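Local coordinates for protein alcohol dehydrogenase (Thermus sp., PDB 4CPD) that probably oxidises alcohols with NAD as a zinc-dependent medium-chain dehydrogenase, carrying bound zinc and the dinucleotide in this structure, at residues Arg310-Pro313 and Glu314-Val317. Residues are numbered along the deposited sequence; the frame is centred on the assembly and turned at random.
Sequences RLQP and ERIV
A single short 3-10 turn, Pro313 to Ile316, carries the contact between Gln312 and Arg315 in the connection that follows helix 295-307. Three successive i+3 backbone bonds wind it: Arg315 N to Gln312 O, Ile316 N to Pro313 O (3.1 Å) and Val317 N to Glu314 O. The same i to i+3 spacing lets the side chains of Gln312 and Arg315 run alongside each other in the same direction. Each has CG anti to its own carbonyl carbon, beside the backbone N; the glutamine then runs extended, whereas the arginine bends at chi3. This brings Arg315 NH1 to Gln312 OE1, to which it donates at 2.8 Å in a moderately bent bond (144° at the hydrogen). The amide oxygen meets the guanidinium at its edge, in the guanidinium plane, although the two flat groups are turned 33° apart. Nearer the backbone the aliphatic parts touch, Gln312 CB lying 3.9 Å from Arg315 CG. A leucine in place of Gln312 would probably leave Arg315 NH1 without this acceptor and the guanidinium freer to turn. Glu314 folds back, bent at chi2, until its OE1 lies against the Gln312-Pro313 peptide link, 3.3 Å from Gln312 C and without a hydrogen bond there, while OE2 forms a salt bridge with Arg146 of helix 144-147. Ile316 CG1 packs against the Pro313 carbonyl, with O at 3.4 Å. Among the surrounding helices, Pro313 rests on Leu306 of helix 295-307 and Met183 of helix 179-190; the side chain of Ile316 touches Pro179 at the start of the latter and lies about 8 Å from the bound NAD, and the chain then leads into strand 319-322.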
loop_
_atom_site.group_PDB
_atom_site.type_symbol
_atom_site.label_atom_id
_atom_site.label_comp_id
_atom_site.label_asym_id
_atom_site.label_seq_id
_atom_site.Cartn_x
_atom_site.Cartn_y
_atom_site.Cartn_z
ATOM N N ARG A 310 -7.864 -25.900 11.769
ATOM C CA ARG A 310 -6.600 -25.367 11.226
ATOM C C ARG A 310 -5.996 -24.275 12.077
ATOM O O ARG A 310 -4.783 -24.103 12.102
ATOM C CB ARG A 310 -6.768 -24.847 9.794
ATOM C CG ARG A 310 -7.462 -25.839 8.850
ATOM C CD ARG A 310 -6.624 -27.061 8.507
ATOM N NE ARG A 310 -5.736 -26.726 7.409
ATOM C CZ ARG A 310 -4.425 -26.530 7.513
ATOM N NH1 ARG A 310 -3.781 -26.677 8.670
ATOM N NH2 ARG A 310 -3.746 -26.196 6.433
ATOM N N LEU A 311 -6.836 -23.549 12.796
ATOM C CA LEU A 311 -6.383 -22.538 13.746
ATOM C C LEU A 311 -6.982 -22.751 15.127
ATOM O O LEU A 311 -8.178 -23.072 15.300
ATOM C CB LEU A 311 -6.760 -21.152 13.226
ATOM C CG LEU A 311 -6.057 -20.707 11.946
ATOM C CD1 LEU A 311 -6.698 -19.457 11.377
ATOM C CD2 LEU A 311 -4.593 -20.470 12.237
ATOM N N GLN A 312 -6.150 -22.509 16.125
ATOM C CA GLN A 312 -6.512 -22.765 17.513
ATOM C C GLN A 312 -6.125 -21.591 18.382
ATOM O O GLN A 312 -5.287 -21.709 19.260
ATOM C CB GLN A 312 -5.814 -24.035 17.977
ATOM C CG GLN A 312 -5.878 -25.119 16.924
ATOM C CD GLN A 312 -5.476 -26.460 17.466
ATOM O OE1 GLN A 312 -4.496 -26.572 18.210
ATOM N NE2 GLN A 312 -6.229 -27.499 17.093
ATOM N N PRO A 313 -6.754 -20.449 18.140
ATOM C CA PRO A 313 -6.359 -19.246 18.856
ATOM C C PRO A 313 -6.559 -19.306 20.355
ATOM O O PRO A 313 -5.810 -18.670 21.073
ATOM C CB PRO A 313 -7.298 -18.180 18.283
ATOM C CG PRO A 313 -8.502 -18.939 17.785
ATOM C CD PRO A 313 -7.935 -20.235 17.271
ATOM N N GLU A 314 -7.567 -20.041 20.826
ATOM C CA GLU A 314 -7.837 -20.143 22.283
ATOM C C GLU A 314 -6.632 -20.624 23.116
ATOM O O GLU A 314 -6.565 -20.353 24.313
ATOM C CB GLU A 314 -9.069 -21.025 22.601
ATOM C CG GLU A 314 -8.837 -22.530 22.512
ATOM C CD GLU A 314 -8.828 -23.036 21.089
ATOM O OE1 GLU A 314 -8.816 -22.207 20.126
ATOM O OE2 GLU A 314 -8.842 -24.273 20.935
ATOM N N ARG A 315 -5.676 -21.298 22.491
ATOM C CA ARG A 315 -4.479 -21.695 23.207
ATOM C C ARG A 315 -3.759 -20.522 23.888
ATOM O O ARG A 315 -2.987 -20.716 24.810
ATOM C CB ARG A 315 -3.483 -22.404 22.284
ATOM C CG ARG A 315 -4.060 -23.474 21.391
ATOM C CD ARG A 315 -2.985 -24.459 20.973
ATOM N NE ARG A 315 -2.832 -25.478 22.016
ATOM C CZ ARG A 315 -3.199 -26.759 21.920
ATOM N NH1 ARG A 315 -3.728 -27.245 20.798
ATOM N NH2 ARG A 315 -3.025 -27.570 22.961
ATOM N N ILE A 316 -3.962 -19.304 23.437
ATOM C CA ILE A 316 -3.231 -18.198 24.058
ATOM C C ILE A 316 -3.929 -17.656 25.299
ATOM O O ILE A 316 -3.369 -16.834 26.011
ATOM C CB ILE A 316 -2.928 -17.042 23.086
ATOM C CG1 ILE A 316 -4.178 -16.225 22.798
ATOM C CG2 ILE A 316 -2.328 -17.588 21.794
ATOM C CD1 ILE A 316 -3.839 -14.780 22.509
ATOM N N VAL A 317 -5.135 -18.125 25.572
ATOM C CA VAL A 317 -5.858 -17.681 26.765
ATOM C C VAL A 317 -5.122 -18.154 28.031
ATOM O O VAL A 317 -5.013 -19.357 28.278
ATOM C CB VAL A 317 -7.308 -18.201 26.799
ATOM C CG1 VAL A 317 -7.999 -17.710 28.060
ATOM C CG2 VAL A 317 -8.048 -17.723 25.573
#